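PDB 5C2I: Alr1585 protein from Nostoc sp., which probably acts as a haem-dependent DyP-type peroxidase that uses hydrogen peroxide to oxidise dyes and related substrates. Local coordinates for residues 399-404 / 421-426. The protein carries 1 engineered substitution. Numbering follows the deposited sequence.
Sequences FMQSRW and IGQPSG. With HEM (protoporphyrin IX containing Fe), chain E.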
ATOM      1  N   PHE A 399      21.522 -25.884 -27.624  1.00 17.52           N
ATOM      2  CA  PHE A 399      21.505 -25.378 -29.001  1.00 17.88           C
ATOM      3  C   PHE A 399      21.336 -23.860 -29.022  1.00 17.62           C
ATOM      4  O   PHE A 399      22.093 -23.166 -29.675  1.00 18.15           O
ATOM      5  CB  PHE A 399      20.394 -26.069 -29.780  1.00 18.24           C
ATOM      6  CG  PHE A 399      20.495 -25.924 -31.264  1.00 18.78           C
ATOM      7  CD1 PHE A 399      20.031 -24.769 -31.900  1.00 18.64           C
ATOM      8  CD2 PHE A 399      20.994 -26.966 -32.047  1.00 20.06           C
ATOM      9  CE1 PHE A 399      20.115 -24.643 -33.282  1.00 19.23           C
ATOM     10  CE2 PHE A 399      21.045 -26.850 -33.427  1.00 19.99           C
ATOM     11  CZ  PHE A 399      20.646 -25.666 -34.050  1.00 19.90           C
ATOM     12  N   MET A 400      20.373 -23.362 -28.243  1.00 17.27           N
ATOM     13  CA  MET A 400      20.059 -21.968 -28.204  1.00 16.81           C
ATOM     14  C   MET A 400      21.279 -21.159 -27.713  1.00 17.11           C
ATOM     15  O   MET A 400      21.647 -20.146 -28.330  1.00 16.17           O
ATOM     16  CB  MET A 400      18.845 -21.737 -27.337  1.00 16.13           C
ATOM     17  CG  MET A 400      18.298 -20.346 -27.326  1.00 16.23           C
ATOM     18  SD  MET A 400      16.769 -20.254 -26.376  1.00 15.79           S
ATOM     19  CE  MET A 400      15.649 -21.021 -27.532  1.00 15.77           C
ATOM     20  N   GLN A 401      21.895 -21.611 -26.619  1.00 16.56           N
ATOM     21  CA  GLN A 401      23.075 -20.912 -26.077  1.00 16.76           C
ATOM     22  C   GLN A 401      24.266 -21.021 -27.034  1.00 17.71           C
ATOM     23  O   GLN A 401      24.910 -20.002 -27.364  1.00 16.69           O
ATOM     24  CB  GLN A 401      23.451 -21.473 -24.714  1.00 16.88           C
ATOM     25  CG  GLN A 401      24.599 -20.741 -24.022  1.00 17.60           C
ATOM     26  CD  GLN A 401      24.174 -19.445 -23.374  1.00 17.39           C
ATOM     27  OE1 GLN A 401      23.209 -19.397 -22.595  1.00 18.06           O
ATOM     28  NE2 GLN A 401      24.867 -18.379 -23.700  1.00 17.69           N
ATOM     29  N   SER A 402      24.587 -22.243 -27.440  1.00 17.98           N
ATOM     30  CA  SER A 402      25.845 -22.497 -28.117  1.00 19.09           C
ATOM     31  C   SER A 402      25.845 -22.165 -29.606  1.00 19.43           C
ATOM     32  O   SER A 402      26.880 -21.765 -30.144  1.00 17.75           O
ATOM     33  CB  SER A 402      26.318 -23.944 -27.865  1.00 20.68           C
ATOM     34  OG  SER A 402      25.556 -24.882 -28.615  1.00 23.41           O
ATOM     35  N   ARG A 403      24.706 -22.340 -30.268  1.00 19.14           N
ATOM     36  CA  ARG A 403      24.623 -22.156 -31.719  1.00 20.65           C
ATOM     37  C   ARG A 403      24.005 -20.833 -32.113  1.00 18.78           C
ATOM     38  O   ARG A 403      24.214 -20.344 -33.232  1.00 18.88           O
ATOM     39  CB  ARG A 403      23.831 -23.315 -32.351  1.00 23.45           C
ATOM     40  CG  ARG A 403      24.365 -24.712 -31.983  1.00 28.10           C
ATOM     41  CD  ARG A 403      25.465 -25.174 -32.905  1.00 34.44           C
ATOM     42  NE  ARG A 403      25.041 -25.273 -34.318  1.00 42.93           N
ATOM     43  CZ  ARG A 403      24.676 -26.396 -34.955  1.00 45.37           C
ATOM     44  NH1 ARG A 403      24.662 -27.571 -34.328  1.00 45.19           N
ATOM     45  NH2 ARG A 403      24.310 -26.335 -36.243  1.00 47.05           N
ATOM     46  N   TRP A 404      23.181 -20.265 -31.250  1.00 17.07           N
ATOM     47  CA  TRP A 404      22.475 -19.002 -31.549  1.00 17.02           C
ATOM     48  C   TRP A 404      23.045 -17.811 -30.771  1.00 16.63           C
ATOM     49  O   TRP A 404      23.582 -16.875 -31.376  1.00 17.03           O
ATOM     50  CB  TRP A 404      20.967 -19.143 -31.316  1.00 16.51           C
ATOM     51  CG  TRP A 404      20.289 -20.033 -32.343  1.00 17.12           C
ATOM     52  CD1 TRP A 404      20.858 -20.593 -33.476  1.00 17.14           C
ATOM     53  CD2 TRP A 404      18.891 -20.377 -32.388  1.00 15.99           C
ATOM     54  NE1 TRP A 404      19.905 -21.301 -34.164  1.00 17.47           N
ATOM     55  CE2 TRP A 404      18.693 -21.163 -33.524  1.00 17.04           C
ATOM     56  CE3 TRP A 404      17.804 -20.091 -31.569  1.00 16.30           C
ATOM     57  CZ2 TRP A 404      17.414 -21.670 -33.882  1.00 17.35           C
ATOM     58  CZ3 TRP A 404      16.545 -20.619 -31.893  1.00 16.51           C
ATOM     59  CH2 TRP A 404      16.365 -21.396 -33.035  1.00 16.47           C
ATOM     60  N   ILE A 421      23.446 -12.306 -23.122  1.00 17.65           N
ATOM     61  CA  ILE A 421      23.853 -13.602 -22.579  1.00 17.03           C
ATOM     62  C   ILE A 421      24.946 -14.323 -23.377  1.00 17.01           C
ATOM     63  O   ILE A 421      25.413 -15.404 -22.974  1.00 17.79           O
ATOM     64  CB  ILE A 421      22.655 -14.601 -22.476  1.00 16.65           C
ATOM     65  CG1 ILE A 421      22.128 -14.971 -23.859  1.00 16.88           C
ATOM     66  CG2 ILE A 421      21.568 -14.068 -21.611  1.00 16.75           C
ATOM     67  CD1 ILE A 421      21.292 -16.242 -23.918  1.00 17.60           C
ATOM     68  N   GLY A 422      25.404 -13.749 -24.482  1.00 17.71           N
ATOM     69  CA  GLY A 422      26.388 -14.399 -25.290  1.00 17.78           C
ATOM     70  C   GLY A 422      27.761 -14.477 -24.627  1.00 19.29           C
ATOM     71  O   GLY A 422      28.257 -13.476 -24.112  1.00 20.48           O
ATOM     72  N   GLN A 423      28.380 -15.644 -24.671  1.00 20.94           N
ATOM     73  CA  GLN A 423      29.760 -15.852 -24.149  1.00 22.94           C
ATOM     74  C   GLN A 423      30.636 -16.457 -25.223  1.00 22.51           C
ATOM     75  O   GLN A 423      30.276 -17.507 -25.756  1.00 22.21           O
ATOM     76  CB  GLN A 423      29.790 -16.860 -22.969  1.00 25.56           C
ATOM     77  CG  GLN A 423      28.550 -17.082 -22.255  1.00 25.58           C
ATOM     78  CD  GLN A 423      28.715 -17.936 -21.009  1.00 25.52           C
ATOM     79  OE1 GLN A 423      29.006 -17.413 -19.956  1.00 29.19           O
ATOM     80  NE2 GLN A 423      28.391 -19.214 -21.108  1.00 24.33           N
ATOM     81  N   PRO A 424      31.829 -15.861 -25.490  1.00 21.82           N
ATOM     82  CA  PRO A 424      32.348 -14.643 -24.870  1.00 22.44           C
ATOM     83  C   PRO A 424      31.695 -13.397 -25.431  1.00 22.80           C
ATOM     84  O   PRO A 424      31.048 -13.474 -26.504  1.00 22.84           O
ATOM     85  CB  PRO A 424      33.829 -14.673 -25.244  1.00 23.67           C
ATOM     86  CG  PRO A 424      33.864 -15.402 -26.578  1.00 23.76           C
ATOM     87  CD  PRO A 424      32.814 -16.477 -26.400  1.00 23.16           C
ATOM     88  N   SER A 425      31.849 -12.275 -24.726  1.00 21.45           N
ATOM     89  CA  SER A 425      31.372 -11.006 -25.216  1.00 21.39           C
ATOM     90  C   SER A 425      32.139 -10.610 -26.469  1.00 20.62           C
ATOM     91  O   SER A 425      33.270 -11.108 -26.731  1.00 21.91           O
ATOM     92  CB  SER A 425      31.514  -9.901 -24.175  1.00 21.26           C
ATOM     93  OG  SER A 425      32.870  -9.687 -23.834  1.00 21.94           O
ATOM     94  N   GLY A 426      31.543  -9.721 -27.244  1.00 20.03           N
ATOM     95  CA  GLY A 426      32.151  -9.270 -28.501  1.00 20.85           C
ATOM     96  C   GLY A 426      31.496  -8.026 -29.076  1.00 21.15           C
ATOM     97  O   GLY A 426      31.077  -7.118 -28.333  1.00 21.08           O
TER
HETATM   98  CHA HEM E 501      13.309 -13.627 -23.685  1.00 13.30           C
HETATM   99  CHB HEM E 501      15.988 -11.572 -20.242  1.00 13.49           C
HETATM  100  CHC HEM E 501      18.770 -15.529 -20.075  1.00 13.80           C
HETATM  101  CHD HEM E 501      16.222 -17.435 -23.688  1.00 14.48           C
HETATM  102  C1A HEM E 501      13.809 -12.710 -22.774  1.00 13.20           C
HETATM  103  C2A HEM E 501      13.290 -11.399 -22.563  1.00 14.07           C
HETATM  104  C3A HEM E 501      14.044 -10.828 -21.597  1.00 13.10           C
HETATM  105  C4A HEM E 501      15.002 -11.787 -21.199  1.00 13.58           C
HETATM  106  CMA HEM E 501      13.886  -9.460 -20.989  1.00 13.61           C
HETATM  107  CAA HEM E 501      12.103 -10.735 -23.274  1.00 12.77           C
HETATM  108  CBA HEM E 501      10.707 -10.955 -22.688  1.00 14.05           C
HETATM  109  CGA HEM E 501      10.393 -12.426 -22.713  1.00 14.47           C
HETATM  110  O1A HEM E 501       9.934 -12.996 -23.746  1.00 15.91           O
HETATM  111  O2A HEM E 501      10.602 -13.082 -21.691  1.00 14.08           O
HETATM  112  C1B HEM E 501      16.949 -12.515 -19.880  1.00 15.15           C
HETATM  113  C2B HEM E 501      17.918 -12.317 -18.835  1.00 14.99           C
HETATM  114  C3B HEM E 501      18.657 -13.414 -18.756  1.00 14.60           C
HETATM  115  C4B HEM E 501      18.172 -14.289 -19.826  1.00 14.65           C
HETATM  116  CMB HEM E 501      18.016 -11.099 -17.986  1.00 15.31           C
HETATM  117  CAB HEM E 501      19.748 -13.803 -17.829  1.00 14.62           C
HETATM  118  CBB HEM E 501      19.904 -13.289 -16.595  1.00 15.38           C
HETATM  119  C1C HEM E 501      18.353 -16.399 -21.096  1.00 14.78           C
HETATM  120  C2C HEM E 501      18.992 -17.556 -21.489  1.00 14.43           C
HETATM  121  C3C HEM E 501      18.275 -18.081 -22.534  1.00 15.31           C
HETATM  122  C4C HEM E 501      17.182 -17.233 -22.745  1.00 14.56           C
HETATM  123  CMC HEM E 501      20.204 -18.193 -20.876  1.00 14.55           C
HETATM  124  CAC HEM E 501      18.540 -19.267 -23.348  1.00 14.88           C
HETATM  125  CBC HEM E 501      19.695 -19.809 -23.646  1.00 16.19           C
HETATM  126  C1D HEM E 501      15.153 -16.557 -23.863  1.00 14.38           C
HETATM  127  C2D HEM E 501      14.095 -16.846 -24.825  1.00 14.19           C
HETATM  128  C3D HEM E 501      13.311 -15.777 -24.866  1.00 13.83           C
HETATM  129  C4D HEM E 501      13.888 -14.854 -23.865  1.00 13.39           C
HETATM  130  CMD HEM E 501      13.908 -18.100 -25.663  1.00 15.72           C
HETATM  131  CAD HEM E 501      12.061 -15.624 -25.684  1.00 14.08           C
HETATM  132  CBD HEM E 501      12.322 -15.114 -27.106  1.00 14.24           C
HETATM  133  CGD HEM E 501      11.031 -15.036 -27.853  1.00 13.43           C
HETATM  134  O1D HEM E 501      10.754 -13.948 -28.352  1.00 13.40           O
HETATM  135  O2D HEM E 501      10.246 -16.036 -27.986  1.00 15.31           O
HETATM  136  NA  HEM E 501      14.905 -12.908 -21.988  1.00 13.41           N
HETATM  137  NB  HEM E 501      17.196 -13.644 -20.466  1.00 13.87           N
HETATM  138  NC  HEM E 501      17.301 -16.145 -21.926  1.00 14.08           N
HETATM  139  ND  HEM E 501      15.042 -15.324 -23.363  1.00 13.68           N
HETATM  140 FE   HEM E 501      16.106 -14.500 -21.983  1.00 15.06          FE
HETATM  141  O   HOH W   1      14.940 -15.590 -20.274  1.00 20.81           O
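Q401 sets out from its helix with CG anti to the backbone N (chi1 -176°); the chain then bends about the CB-CG bond (chi2 79°). This bend brings the amide alongside the loop at I421, with its oxygen by the haem rim. NE2 of Q401 donates to the carbonyl O of I421 at 3.1 Å. The N-H...O angle is 143°. The I421 oxygen lies almost in the amide plane of Q401, but NE2 sits well above the carbonyl plane of I421, not on a lone pair. NE2 also hydrogen-bonds to OD1 of N406, which accepts from the backbone N of Q423 too, so N406 bridges the two segments. OE1 of Q401 lies 3.9 Å from CD1 of I421 and 3.7 Å from the haem methyl CMC.

I421 spreads both branches against the porphyrin, on the face away from the iron-bound water. Its CG2 comes to 3.5 Å from the haem meso carbon CHC, and its CD1 to 3.6 Å from C2C. From the residue just before Q401, SD of M400 meets the haem vinyl carbon CAC at 3.6 Å. The helix 397-405 and the loop before strand 428-431 thus form part of the haem pocket wall. A leucine in place of Q401 would probably leave both the I421 carbonyl and OD1 of N406 without this donor. The chemistry is divided: a hydrogen bond from the Q401 side-chain amide ties helix to loop, while mostly nonpolar contacts meet the porphyrin.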